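Long-range contact in anti-sigma-factor antagonist (STAS) domain protein (Moorella thermoacetica, PDB 3ZXN), which probably serves as the RsbS-type STAS-domain scaffold of a bacterial stressosome, a signalling assembly adapted here to control secondary messenger signalling: residues P77-G82 / D112-L117. The protein carries 1 engineered substitution. Sequence-based numbering, arbitrary orientation.
Sequences PFVLTG and DKLKNL
Leu114 of helix 107-118 packs against Pro77, just ahead of strand 78-81, and Val79 within it. From CB the side chain sets out with CG anti to its own carbonyl carbon (chi1 -74°), and Leu114 CG comes to 3.9 Å from Val79 CG1. There the isobutyl group forks. Leu114 CD1 lies 4.0 Å from the same Val79 CG1. It also rests 3.8 Å from the carbonyl O of Pro77, a van der Waals contact. Leu114 CD2 meets the proline ring at Pro77 CB, again at 3.8 Å. The other methyl of Val79, CG2, lies near Lys113, whose aliphatic CD passes 4.1 Å away; Val79 is modelled in two conformers, and its methyl contacts belong to one of them. The backbone of the valine is hydrogen-bonded to Leu46 and Ile48 of the neighbouring strand 45-49. Through Leu114 on Val79 and Lys113 on Ala102 of strand 102-104, the helix lies against the sheet, nearly antiparallel to strand 78-81 at 154°, consistent with the helix-flanked sheet of a STAS domain. An alanine in place of Leu114 would probably open a gap over Val79 and leave the proline ring without its apolar partner on the helix. With no hydrogen bond or salt bridge spanning the segments, their cohesion probably depends on apolar packing, with Val79 and Leu114 buried and the proline at the open rim.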
ATOM      1  N   PRO A  77      -2.603  10.703  -0.495  1.00 27.91           N
ATOM      2  CA  PRO A  77      -2.453   9.957  -1.749  1.00 25.16           C
ATOM      3  C   PRO A  77      -1.836   8.573  -1.527  1.00 22.77           C
ATOM      4  O   PRO A  77      -0.873   8.448  -0.784  1.00 26.69           O
ATOM      5  CB  PRO A  77      -1.484  10.846  -2.561  1.00 29.16           C
ATOM      6  CG  PRO A  77      -1.802  12.236  -2.096  1.00 32.05           C
ATOM      7  CD  PRO A  77      -2.116  12.090  -0.612  1.00 26.60           C
ATOM      8  N   PHE A  78      -2.364   7.558  -2.202  1.00 23.16           N
ATOM      9  CA  PHE A  78      -1.954   6.184  -1.957  1.00 22.01           C
ATOM     10  C   PHE A  78      -1.816   5.443  -3.280  1.00 25.02           C
ATOM     11  O   PHE A  78      -2.724   5.489  -4.094  1.00 26.79           O
ATOM     12  CB  PHE A  78      -3.021   5.488  -1.079  1.00 22.08           C
ATOM     13  CG  PHE A  78      -2.832   4.002  -0.936  1.00 25.33           C
ATOM     14  CD1 PHE A  78      -1.630   3.473  -0.499  1.00 29.54           C
ATOM     15  CD2 PHE A  78      -3.876   3.128  -1.197  1.00 29.14           C
ATOM     16  CE1 PHE A  78      -1.464   2.093  -0.354  1.00 27.55           C
ATOM     17  CE2 PHE A  78      -3.712   1.755  -1.037  1.00 34.48           C
ATOM     18  CZ  PHE A  78      -2.506   1.241  -0.622  1.00 27.78           C
ATOM     19  N   VAL A  79      -0.679   4.777  -3.491  1.00 24.53           N
ATOM     20  CA  VAL A  79      -0.498   3.945  -4.675  0.67 24.40           C
ATOM     21  C   VAL A  79      -0.031   2.541  -4.277  1.00 23.85           C
ATOM     22  O   VAL A  79       0.831   2.376  -3.417  1.00 23.09           O
ATOM     23  CB  VAL A  79       0.458   4.612  -5.725  0.67 26.42           C
ATOM     24  CG1 VAL A  79       1.837   4.815  -5.149  0.67 23.81           C
ATOM     25  CG2 VAL A  79       0.514   3.799  -7.027  0.67 25.79           C
ATOM     26  N   LEU A  80      -0.649   1.532  -4.893  1.00 21.32           N
ATOM     27  CA  LEU A  80      -0.321   0.134  -4.649  1.00 22.31           C
ATOM     28  C   LEU A  80       0.475  -0.348  -5.857  1.00 24.24           C
ATOM     29  O   LEU A  80       0.074  -0.083  -6.988  1.00 24.95           O
ATOM     30  CB  LEU A  80      -1.604  -0.699  -4.523  1.00 23.13           C
ATOM     31  CG  LEU A  80      -1.457  -2.180  -4.170  1.00 23.78           C
ATOM     32  CD1 LEU A  80      -0.906  -2.347  -2.749  1.00 26.50           C
ATOM     33  CD2 LEU A  80      -2.789  -2.923  -4.327  1.00 22.68           C
ATOM     34  N   THR A  81       1.601  -1.018  -5.613  1.00 20.76           N
ATOM     35  CA  THR A  81       2.528  -1.367  -6.692  1.00 24.67           C
ATOM     36  C   THR A  81       2.949  -2.838  -6.665  1.00 25.24           C
ATOM     37  O   THR A  81       2.830  -3.513  -5.635  1.00 22.49           O
ATOM     38  CB  THR A  81       3.819  -0.457  -6.684  1.00 24.15           C
ATOM     39  OG1 THR A  81       4.645  -0.770  -5.561  1.00 21.58           O
ATOM     40  CG2 THR A  81       3.465   1.030  -6.636  1.00 21.08           C
ATOM     41  N   GLY A  82       3.442  -3.324  -7.811  1.00 27.03           N
ATOM     42  CA  GLY A  82       3.959  -4.683  -7.934  1.00 22.04           C
ATOM     43  C   GLY A  82       2.868  -5.747  -7.967  1.00 29.12           C
ATOM     44  O   GLY A  82       2.956  -6.746  -7.263  1.00 28.90           O
ATOM     45  N   ASP A 112       6.857   8.261  -8.587  1.00 27.07           N
ATOM     46  CA  ASP A 112       6.666   9.254  -9.649  1.00 32.22           C
ATOM     47  C   ASP A 112       5.182   9.610  -9.835  1.00 34.40           C
ATOM     48  O   ASP A 112       4.825  10.772 -10.042  1.00 29.09           O
ATOM     49  CB  ASP A 112       7.292   8.786 -10.972  1.00 28.65           C
ATOM     50  CG  ASP A 112       8.826   8.798 -10.929  1.00 30.92           C
ATOM     51  OD1 ASP A 112       9.401   9.556 -10.123  1.00 36.51           O
ATOM     52  OD2 ASP A 112       9.456   8.037 -11.679  1.00 41.73           O
ATOM     53  N   LYS A 113       4.315   8.611  -9.746  1.00 28.76           N
ATOM     54  CA  LYS A 113       2.891   8.859  -9.940  1.00 29.76           C
ATOM     55  C   LYS A 113       2.368   9.843  -8.896  1.00 35.91           C
ATOM     56  O   LYS A 113       1.634  10.773  -9.215  1.00 38.07           O
ATOM     57  CB  LYS A 113       2.105   7.543  -9.887  1.00 31.21           C
ATOM     58  CG  LYS A 113       0.610   7.683 -10.177  1.00 38.20           C
ATOM     59  CD  LYS A 113      -0.067   6.310 -10.179  1.00 38.24           C
ATOM     60  CE  LYS A 113      -1.517   6.368 -10.663  1.00 47.94           C
ATOM     61  NZ  LYS A 113      -1.628   6.669 -12.123  1.00 49.55           N
ATOM     62  N   LEU A 114       2.761   9.641  -7.649  1.00 31.84           N
ATOM     63  CA  LEU A 114       2.300  10.501  -6.572  1.00 39.52           C
ATOM     64  C   LEU A 114       2.804  11.929  -6.753  1.00 40.76           C
ATOM     65  O   LEU A 114       2.063  12.881  -6.546  1.00 37.38           O
ATOM     66  CB  LEU A 114       2.716   9.931  -5.215  1.00 32.07           C
ATOM     67  CG  LEU A 114       1.867   8.715  -4.834  1.00 33.94           C
ATOM     68  CD1 LEU A 114       1.888   8.422  -3.330  1.00 32.48           C
ATOM     69  CD2 LEU A 114       0.438   8.953  -5.289  1.00 40.77           C
ATOM     70  N   LYS A 115       4.058  12.079  -7.166  1.00 34.90           N
ATOM     71  CA  LYS A 115       4.612  13.412  -7.348  1.00 37.00           C
ATOM     72  C   LYS A 115       3.975  14.109  -8.543  1.00 49.00           C
ATOM     73  O   LYS A 115       3.779  15.324  -8.526  1.00 50.18           O
ATOM     74  CB  LYS A 115       6.120  13.351  -7.534  1.00 34.31           C
ATOM     75  CG  LYS A 115       6.889  12.852  -6.331  1.00 31.75           C
ATOM     76  CD  LYS A 115       8.308  12.516  -6.755  1.00 39.98           C
ATOM     77  CE  LYS A 115       9.071  11.773  -5.682  1.00 40.36           C
ATOM     78  NZ  LYS A 115      10.528  11.666  -6.058  1.00 44.11           N
ATOM     79  N   ASN A 116       3.661  13.340  -9.579  1.00 48.42           N
ATOM     80  CA  ASN A 116       3.032  13.897 -10.772  1.00 53.83           C
ATOM     81  C   ASN A 116       1.623  14.420 -10.496  1.00 55.91           C
ATOM     82  O   ASN A 116       1.272  15.527 -10.906  1.00 58.65           O
ATOM     83  CB  ASN A 116       3.009  12.872 -11.914  1.00 50.86           C
ATOM     84  CG  ASN A 116       4.159  13.055 -12.885  1.00 64.58           C
ATOM     85  OD1 ASN A 116       4.135  13.953 -13.730  1.00 77.29           O
ATOM     86  ND2 ASN A 116       5.176  12.202 -12.773  1.00 60.40           N
ATOM     87  N   LEU A 117       0.824  13.617  -9.801  1.00 53.64           N
ATOM     88  CA  LEU A 117      -0.518  14.027  -9.404  1.00 53.84           C
ATOM     89  C   LEU A 117      -0.471  15.298  -8.559  1.00 55.77           C
ATOM     90  O   LEU A 117      -1.285  16.202  -8.739  1.00 67.49           O
ATOM     91  CB  LEU A 117      -1.225  12.905  -8.633  1.00 56.34           C
ATOM     92  CG  LEU A 117      -1.537  11.616  -9.407  1.00 62.70           C
ATOM     93  CD1 LEU A 117      -2.250  10.581  -8.527  1.00 49.77           C
ATOM     94  CD2 LEU A 117      -2.360  11.924 -10.654  1.00 66.52           C
TER